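Local coordinates for protein cellobiose 2-epimerase (Spirochaeta thermophila DSM 6192, PDB 5ZIG) that probably catalyses the reversible epimerization of cellobiose at the C2 carbon of its reducing-end sugar, giving beta-D-glucosyl-(1->4)-D-mannose, at residues A[33-36]-A[41-44]; A[151-156]-A[199-204]; A[203-208]-A[212-217]. All coordinates share one frame; numbering follows the deposited sequence.

In the fold
Contact 1 lies in the loop between helix 7-31 and strand 44-45, whereas contacts 2 and 3 lie among the helices of the (alpha/alpha)6 barrel characteristic of N-acylglucosamine 2-epimerase relatives. The centre of contact 1 is about 28 Å from that of contact 2 and 32 Å from that of contact 3, and its nearest atoms are about 18 Å from those of either. Contacts 2 and 3, with centres 8 Å apart, share T203 and L204 of helix 191-208: Y201 and S202 pack on V213, A216 and M217, and E153 on A216. Helix 191-208 thus meets the preceding helix 139-156 and the following helix 211-228.

Contact 1 (A[33-36]-A[41-44]); sequences QQDP and FYGS
The ring of F41 carries the CG methylene of Q34 on one face, and the ring of Y42 has the backbone N of D35 above one of its own, displaced toward the rim. Q34 CG sits 3.8 Å from the centroid of the F41 ring, a CH-pi contact. The chain of Q34 runs alongside the phenylalanine, pointing the same way, and is extended beyond CG; its amide is turned only 16° from the ring plane. That amide is held from outside, OE1 by N85 and NE2 by L31 O, while F41 stacks on H63 and packs against helix 77-94.

The Y42 side chain crosses those of Q33, D35 and P36 at about a right angle. D35 OD2 comes within 3.7 Å of Y42 CE1, and P36 CD lies 3.1 Å from Y42 OH. With CG anti to the backbone N (chi1 -165°), D35 brings its carboxylate beside the ring; OD2 pairs with K55, and OD1 takes the backbone N-H groups of I37 and H38.

Between the two rings the backbones meet in a single bridge, Q34 opposite F41 with CA atoms 4.1 Å apart. Its hydrogen bond, from Y42 N to Q33 O at 3.0 Å, is nearly straight (164°), and F41 CA adds a C-H...O contact at 3.3 Å to the same oxygen. Q33 O therefore gathers two contacts from consecutive residues. One backbone hydrogen bond, flanked by aromatic packing, ties two parts of the loop between helix 7-31 and strand 44-45 to each other, while the carboxylate of D35, gripped by K55 and two backbone N-H groups, probably stays ionised.

Contact 2 (A[151-156]-A[199-204]); sequences LLEDRG and EAYSTL
L152 and Y201 have the nearest CA atoms of the two helical segments, 10.8 Å apart, and the 151-156 segment widens into a pi-type turn in which L151 O accepts from both R155 N and G156 N. Such a separation is bridged by side chains alone, chiefly by the tyrosine, whose first bond from the helix points at the opposite segment and whose ring reaches across with its hydroxyl foremost.

That hydroxyl settles between two neighbouring side chains. Y201 OH donates to E153 OE2 at 2.8 Å, and the oxygen accepts through its anti lone pair, the one turned away from OE1. E153 OE2 lies near the plane of the ring, at its edge, 3.2 Å from Y201 CE2, and the carboxylate is turned 62° from the ring. The glutamate starts out across the line between the helices, but its chain is bent at chi2 (-62°), which brings the acid back to the hydroxyl.

The partners belong to helices 139-156 and 191-208, successive long helices of the (alpha/alpha)6 barrel, with a region of short strands and loops between them in the chain. Y164, from that intervening region, hydrogen-bonds the same E153 OE2, so two tyrosine hydroxyls converge on one buried carboxylate oxygen, an arrangement that probably stabilises the ionised form.

L152 supplies the apolar side. Its CB is 3.2 Å from Y201 OH, a tight approach, and CD2 sits at the other edge of the ring, 4.0 Å from Y201 CE1. Leucine and glutamate thus pinch the end of the ring between them. F149, one turn back on helix 139-156, meets the Y201 ring edge-to-face, and A216 of helix 211-228 packs against both Y201 and E153.

Contact 3 (A[203-208]-A[212-217]); sequences TLFRTT and RVREAM
F205 is the main bump here: its side chain points at helix 211-228 and fills the hollow between V213, R214 and M217. CG lies anti to the backbone N (chi1 180°), which swings the ring toward R214. F205 CE1 rests 3.4 Å from R214 CB, and the arginine, bent at chi3, lays one guanidinium face over F205 CZ, with NH1 3.5 Å from that atom and the two planes 75° apart. At the root of the ring, M217 SD lies 3.6 Å from F205 CB and, 4.7 Å from the ring centroid, makes an oblique Met-aromatic contact.

The segments run as an antiparallel helical hairpin within the (alpha/alpha)6 barrel of this family, their axes 152° apart in direction and 9.1 Å apart at closest. Near the turn, V213 is the returning knob: CG1 sits 3.9 Å from F205 CB, while CG2 reaches L204 CD2 at 4.1 Å. W146 of helix 139-156 packs on both L204 and V213. On the carbonyl side of L204, T208 OG1 donates to L204 O at 2.8 Å, from the face opposite to that used by T208 N.

Contact 1 (A[33-36]-A[41-44])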
loop_
_atom_site.group_PDB
_atom_site.type_symbol
_atom_site.label_atom_id
_atom_site.label_comp_id
_atom_site.label_asym_id
_atom_site.label_seq_id
_atom_site.Cartn_x
_atom_site.Cartn_y
_atom_site.Cartn_z
ATOM N N GLN A 33 -3.773 -17.051 -11.488
ATOM C CA GLN A 33 -2.524 -17.364 -10.794
ATOM C C GLN A 33 -2.759 -18.000 -9.425
ATOM O O GLN A 33 -1.888 -17.919 -8.556
ATOM C CB GLN A 33 -1.655 -16.117 -10.628
ATOM C CG GLN A 33 -1.429 -15.330 -11.892
ATOM C CD GLN A 33 -0.309 -15.886 -12.712
ATOM O OE1 GLN A 33 0.187 -16.980 -12.445
ATOM N NE2 GLN A 33 0.113 -15.135 -13.716
ATOM N N GLN A 34 -3.928 -18.592 -9.209
ATOM C CA GLN A 34 -4.210 -19.338 -7.997
ATOM C C GLN A 34 -3.669 -20.765 -8.120
ATOM O O GLN A 34 -3.795 -21.406 -9.167
ATOM C CB GLN A 34 -5.718 -19.352 -7.744
ATOM C CG GLN A 34 -6.382 -17.978 -7.909
ATOM C CD GLN A 34 -7.856 -18.000 -7.583
ATOM O OE1 GLN A 34 -8.249 -18.191 -6.425
ATOM N NE2 GLN A 34 -8.687 -17.804 -8.601
ATOM N N ASP A 35 -3.068 -21.252 -7.039
ATOM C CA ASP A 35 -2.509 -22.595 -6.906
ATOM C C ASP A 35 -3.611 -23.618 -6.638
ATOM O O ASP A 35 -4.201 -23.622 -5.551
ATOM C CB ASP A 35 -1.488 -22.609 -5.759
ATOM C CG ASP A 35 -0.595 -23.835 -5.766
ATOM O OD1 ASP A 35 -1.081 -24.954 -6.053
ATOM O OD2 ASP A 35 0.601 -23.672 -5.435
ATOM N N PRO A 36 -3.901 -24.513 -7.590
ATOM C CA PRO A 36 -4.978 -25.499 -7.389
ATOM C C PRO A 36 -4.575 -26.725 -6.573
ATOM O O PRO A 36 -5.448 -27.538 -6.246
ATOM C CB PRO A 36 -5.348 -25.895 -8.812
ATOM C CG PRO A 36 -4.016 -25.803 -9.558
ATOM C CD PRO A 36 -3.255 -24.656 -8.906
ATOM N N PHE A 41 -2.025 -18.219 -3.934
ATOM C CA PHE A 41 -1.553 -17.794 -5.241
ATOM C C PHE A 41 -0.061 -18.084 -5.381
ATOM O O PHE A 41 0.676 -18.113 -4.385
ATOM C CB PHE A 41 -1.780 -16.285 -5.468
ATOM C CG PHE A 41 -3.231 -15.879 -5.552
ATOM C CD1 PHE A 41 -4.088 -16.071 -4.483
ATOM C CD2 PHE A 41 -3.735 -15.313 -6.727
ATOM C CE1 PHE A 41 -5.416 -15.698 -4.563
ATOM C CE2 PHE A 41 -5.062 -14.944 -6.816
ATOM C CZ PHE A 41 -5.905 -15.132 -5.731
ATOM N N TYR A 42 0.386 -18.283 -6.630
ATOM C CA TYR A 42 1.782 -18.641 -6.869
ATOM C C TYR A 42 2.705 -17.565 -6.319
ATOM O O TYR A 42 2.365 -16.378 -6.275
ATOM C CB TYR A 42 2.064 -18.877 -8.367
ATOM C CG TYR A 42 1.305 -20.064 -8.917
ATOM C CD1 TYR A 42 1.546 -21.341 -8.432
ATOM C CD2 TYR A 42 0.307 -19.901 -9.888
ATOM C CE1 TYR A 42 0.839 -22.437 -8.907
ATOM C CE2 TYR A 42 -0.403 -20.990 -10.370
ATOM C CZ TYR A 42 -0.125 -22.260 -9.871
ATOM O OH TYR A 42 -0.806 -23.356 -10.323
ATOM N N GLY A 43 3.875 -18.012 -5.855
ATOM C CA GLY A 43 4.775 -17.164 -5.096
ATOM C C GLY A 43 5.678 -16.285 -5.920
ATOM O O GLY A 43 6.149 -15.267 -5.404
ATOM N N SER A 44 5.932 -16.652 -7.180
ATOM C CA SER A 44 6.769 -15.854 -8.070
ATOM C C SER A 44 6.331 -16.038 -9.518
ATOM O O SER A 44 6.144 -17.176 -9.960
ATOM C CB SER A 44 8.243 -16.235 -7.920
ATOM O OG SER A 44 9.053 -15.340 -8.655
#

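Contact 2 (A[151-156]-A[199-204])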
loop_
_atom_site.group_PDB
_atom_site.type_symbol
_atom_site.label_atom_id
_atom_site.label_comp_id
_atom_site.label_asym_id
_atom_site.label_seq_id
_atom_site.Cartn_x
_atom_site.Cartn_y
_atom_site.Cartn_z
ATOM N N LEU A 151 -1.931 -7.923 19.235
ATOM C CA LEU A 151 -0.503 -8.236 19.323
ATOM C C LEU A 151 0.337 -7.025 18.962
ATOM O O LEU A 151 1.348 -6.735 19.620
ATOM C CB LEU A 151 -0.148 -9.398 18.399
ATOM C CG LEU A 151 -0.503 -10.828 18.804
ATOM C CD1 LEU A 151 -0.226 -11.750 17.624
ATOM C CD2 LEU A 151 0.282 -11.261 20.044
ATOM N N LEU A 152 -0.037 -6.351 17.865
ATOM C CA LEU A 152 0.626 -5.122 17.459
ATOM C C LEU A 152 0.664 -4.100 18.594
ATOM O O LEU A 152 1.674 -3.409 18.786
ATOM C CB LEU A 152 -0.081 -4.541 16.232
ATOM C CG LEU A 152 0.276 -5.046 14.833
ATOM C CD1 LEU A 152 0.611 -6.539 14.803
ATOM C CD2 LEU A 152 -0.853 -4.735 13.859
ATOM N N GLU A 153 -0.430 -3.979 19.352
ATOM C CA GLU A 153 -0.435 -3.030 20.451
ATOM C C GLU A 153 0.278 -3.616 21.665
ATOM O O GLU A 153 1.140 -2.964 22.263
ATOM C CB GLU A 153 -1.872 -2.620 20.793
ATOM C CG GLU A 153 -2.627 -1.955 19.626
ATOM C CD GLU A 153 -1.976 -0.671 19.168
ATOM O OE1 GLU A 153 -1.872 0.283 19.979
ATOM O OE2 GLU A 153 -1.552 -0.628 17.986
ATOM N N ASP A 154 -0.024 -4.868 22.009
ATOM C CA ASP A 154 0.511 -5.402 23.262
ATOM C C ASP A 154 2.000 -5.735 23.158
ATOM O O ASP A 154 2.774 -5.408 24.069
ATOM C CB ASP A 154 -0.314 -6.616 23.706
ATOM C CG ASP A 154 -1.802 -6.268 23.947
ATOM O OD1 ASP A 154 -2.662 -7.186 23.941
ATOM O OD2 ASP A 154 -2.113 -5.066 24.120
ATOM N N ARG A 155 2.434 -6.362 22.062
ATOM C CA ARG A 155 3.851 -6.665 21.877
ATOM C C ARG A 155 4.577 -5.665 20.985
ATOM O O ARG A 155 5.763 -5.412 21.210
ATOM C CB ARG A 155 4.044 -8.071 21.285
ATOM C CG ARG A 155 3.308 -9.202 22.012
ATOM C CD ARG A 155 3.784 -9.375 23.453
ATOM N NE ARG A 155 5.220 -9.638 23.540
ATOM C CZ ARG A 155 6.081 -8.849 24.174
ATOM N NH1 ARG A 155 5.652 -7.751 24.783
ATOM N NH2 ARG A 155 7.368 -9.154 24.204
ATOM N N GLY A 156 3.902 -5.087 19.987
ATOM C CA GLY A 156 4.598 -4.257 19.017
ATOM C C GLY A 156 4.918 -2.856 19.485
ATOM O O GLY A 156 5.937 -2.284 19.080
ATOM N N GLU A 199 -2.210 2.474 7.794
ATOM C CA GLU A 199 -3.101 2.109 6.696
ATOM C C GLU A 199 -4.094 1.043 7.129
ATOM O O GLU A 199 -5.310 1.169 6.896
ATOM C CB GLU A 199 -2.270 1.641 5.499
ATOM C CG GLU A 199 -3.026 0.892 4.418
ATOM C CD GLU A 199 -2.081 0.252 3.408
ATOM O OE1 GLU A 199 -1.341 -0.695 3.765
ATOM O OE2 GLU A 199 -2.050 0.719 2.259
ATOM N N ALA A 200 -3.590 -0.004 7.786
ATOM C CA ALA A 200 -4.444 -1.049 8.338
ATOM C C ALA A 200 -5.465 -0.478 9.308
ATOM O O ALA A 200 -6.637 -0.866 9.286
ATOM C CB ALA A 200 -3.580 -2.105 9.050
ATOM N N TYR A 201 -5.025 0.415 10.196
ATOM C CA TYR A 201 -5.881 0.844 11.302
ATOM C C TYR A 201 -7.014 1.730 10.810
ATOM O O TYR A 201 -8.154 1.578 11.262
ATOM C CB TYR A 201 -5.059 1.566 12.365
ATOM C CG TYR A 201 -4.211 0.636 13.220
ATOM C CD1 TYR A 201 -4.110 -0.721 12.922
ATOM C CD2 TYR A 201 -3.530 1.110 14.326
ATOM C CE1 TYR A 201 -3.336 -1.578 13.704
ATOM C CE2 TYR A 201 -2.729 0.251 15.126
ATOM C CZ TYR A 201 -2.653 -1.089 14.808
ATOM O OH TYR A 201 -1.892 -1.955 15.588
ATOM N N SER A 202 -6.723 2.665 9.896
ATOM C CA SER A 202 -7.796 3.438 9.261
ATOM C C SER A 202 -8.920 2.525 8.785
ATOM O O SER A 202 -10.101 2.785 9.043
ATOM C CB SER A 202 -7.256 4.271 8.092
ATOM O OG SER A 202 -6.416 5.328 8.542
ATOM N N THR A 203 -8.563 1.417 8.132
ATOM C CA THR A 203 -9.556 0.492 7.590
ATOM C C THR A 203 -10.210 -0.348 8.693
ATOM O O THR A 203 -11.420 -0.612 8.637
ATOM C CB THR A 203 -8.891 -0.385 6.504
ATOM O OG1 THR A 203 -8.665 0.405 5.328
ATOM C CG2 THR A 203 -9.753 -1.593 6.116
ATOM N N LEU A 204 -9.443 -0.776 9.704
ATOM C CA LEU A 204 -10.059 -1.479 10.833
ATOM C C LEU A 204 -11.020 -0.556 11.577
ATOM O O LEU A 204 -12.106 -0.979 11.988
ATOM C CB LEU A 204 -8.978 -2.038 11.775
ATOM C CG LEU A 204 -9.468 -2.858 12.984
ATOM C CD1 LEU A 204 -10.249 -4.106 12.539
ATOM C CD2 LEU A 204 -8.342 -3.223 13.956
#

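Contact 3 (A[203-208]-A[212-217])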
loop_
_atom_site.group_PDB
_atom_site.type_symbol
_atom_site.label_atom_id
_atom_site.label_comp_id
_atom_site.label_asym_id
_atom_site.label_seq_id
_atom_site.Cartn_x
_atom_site.Cartn_y
_atom_site.Cartn_z
ATOM N N THR A 203 -8.563 1.417 8.132
ATOM C CA THR A 203 -9.556 0.492 7.590
ATOM C C THR A 203 -10.210 -0.348 8.693
ATOM O O THR A 203 -11.420 -0.612 8.637
ATOM C CB THR A 203 -8.891 -0.385 6.504
ATOM O OG1 THR A 203 -8.665 0.405 5.328
ATOM C CG2 THR A 203 -9.753 -1.593 6.116
ATOM N N LEU A 204 -9.443 -0.776 9.704
ATOM C CA LEU A 204 -10.059 -1.479 10.833
ATOM C C LEU A 204 -11.020 -0.556 11.577
ATOM O O LEU A 204 -12.106 -0.979 11.988
ATOM C CB LEU A 204 -8.978 -2.038 11.775
ATOM C CG LEU A 204 -9.468 -2.858 12.984
ATOM C CD1 LEU A 204 -10.249 -4.106 12.539
ATOM C CD2 LEU A 204 -8.342 -3.223 13.956
ATOM N N PHE A 205 -10.659 0.721 11.708
ATOM C CA PHE A 205 -11.559 1.691 12.336
ATOM C C PHE A 205 -12.785 1.976 11.468
ATOM O O PHE A 205 -13.899 2.106 11.987
ATOM C CB PHE A 205 -10.813 2.992 12.632
ATOM C CG PHE A 205 -11.669 4.053 13.272
ATOM C CD1 PHE A 205 -12.031 3.961 14.604
ATOM C CD2 PHE A 205 -12.114 5.144 12.531
ATOM C CE1 PHE A 205 -12.813 4.932 15.190
ATOM C CE2 PHE A 205 -12.894 6.120 13.106
ATOM C CZ PHE A 205 -13.245 6.017 14.438
ATOM N N ARG A 206 -12.595 2.107 10.151
ATOM C CA ARG A 206 -13.746 2.267 9.269
ATOM C C ARG A 206 -14.701 1.091 9.404
ATOM O O ARG A 206 -15.924 1.266 9.409
ATOM C CB ARG A 206 -13.297 2.408 7.814
ATOM C CG ARG A 206 -14.490 2.482 6.853
ATOM C CD ARG A 206 -14.058 2.661 5.376
ATOM N NE ARG A 206 -13.745 4.054 5.098
ATOM C CZ ARG A 206 -12.518 4.547 5.011
ATOM N NH1 ARG A 206 -11.468 3.748 5.166
ATOM N NH2 ARG A 206 -12.346 5.840 4.757
ATOM N N THR A 207 -14.158 -0.122 9.519
ATOM C CA THR A 207 -14.970 -1.332 9.573
ATOM C C THR A 207 -15.694 -1.475 10.917
ATOM O O THR A 207 -16.809 -2.005 10.960
ATOM C CB THR A 207 -14.066 -2.558 9.306
ATOM O OG1 THR A 207 -13.252 -2.329 8.134
ATOM C CG2 THR A 207 -14.872 -3.858 9.146
ATOM N N THR A 208 -15.102 -0.996 12.019
ATOM C CA THR A 208 -15.627 -1.285 13.354
ATOM C C THR A 208 -15.919 -0.067 14.227
ATOM O O THR A 208 -16.691 -0.200 15.180
ATOM C CB THR A 208 -14.654 -2.184 14.143
ATOM O OG1 THR A 208 -13.457 -1.446 14.422
ATOM C CG2 THR A 208 -14.299 -3.454 13.383
ATOM N N ARG A 212 -10.500 2.185 20.369
ATOM C CA ARG A 212 -9.103 1.842 20.627
ATOM C C ARG A 212 -8.284 1.932 19.345
ATOM O O ARG A 212 -7.123 2.351 19.364
ATOM C CB ARG A 212 -9.004 0.451 21.252
ATOM C CG ARG A 212 -9.580 0.386 22.658
ATOM C CD ARG A 212 -8.882 -0.645 23.525
ATOM N NE ARG A 212 -7.454 -0.740 23.231
ATOM C CZ ARG A 212 -6.885 -1.762 22.595
ATOM N NH1 ARG A 212 -7.624 -2.784 22.178
ATOM N NH2 ARG A 212 -5.575 -1.760 22.371
ATOM N N VAL A 213 -8.886 1.586 18.215
ATOM C CA VAL A 213 -8.212 1.812 16.942
ATOM C C VAL A 213 -7.992 3.301 16.715
ATOM O O VAL A 213 -6.896 3.724 16.319
ATOM C CB VAL A 213 -9.000 1.174 15.790
ATOM C CG1 VAL A 213 -8.060 0.948 14.567
ATOM C CG2 VAL A 213 -9.588 -0.114 16.259
ATOM N N ARG A 214 -9.022 4.121 16.968
ATOM C CA ARG A 214 -8.895 5.551 16.679
ATOM C C ARG A 214 -7.793 6.165 17.521
ATOM O O ARG A 214 -7.061 7.055 17.059
ATOM C CB ARG A 214 -10.212 6.297 16.926
ATOM C CG ARG A 214 -9.999 7.804 17.202
ATOM C CD ARG A 214 -11.157 8.482 17.929
ATOM N NE ARG A 214 -12.029 9.180 16.993
ATOM C CZ ARG A 214 -13.293 8.842 16.757
ATOM N NH1 ARG A 214 -13.840 7.822 17.405
ATOM N NH2 ARG A 214 -14.014 9.528 15.878
ATOM N N GLU A 215 -7.657 5.693 18.763
ATOM C CA GLU A 215 -6.609 6.194 19.636
ATOM C C GLU A 215 -5.225 5.794 19.129
ATOM O O GLU A 215 -4.297 6.610 19.146
ATOM C CB GLU A 215 -6.866 5.702 21.067
ATOM C CG GLU A 215 -8.100 6.402 21.670
ATOM C CD GLU A 215 -8.586 5.816 22.991
ATOM O OE1 GLU A 215 -8.067 4.766 23.430
ATOM O OE2 GLU A 215 -9.509 6.417 23.584
ATOM N N ALA A 216 -5.063 4.547 18.675
ATOM C CA ALA A 216 -3.794 4.161 18.053
ATOM C C ALA A 216 -3.515 5.003 16.810
ATOM O O ALA A 216 -2.365 5.386 16.557
ATOM C CB ALA A 216 -3.800 2.672 17.716
ATOM N N MET A 217 -4.566 5.328 16.043
ATOM C CA MET A 217 -4.429 6.220 14.886
ATOM C C MET A 217 -3.906 7.596 15.294
ATOM O O MET A 217 -2.970 8.120 14.685
ATOM C CB MET A 217 -5.770 6.348 14.159
ATOM C CG MET A 217 -6.158 5.092 13.388
ATOM S SD MET A 217 -7.892 5.079 12.886
ATOM C CE MET A 217 -7.927 6.295 11.542
#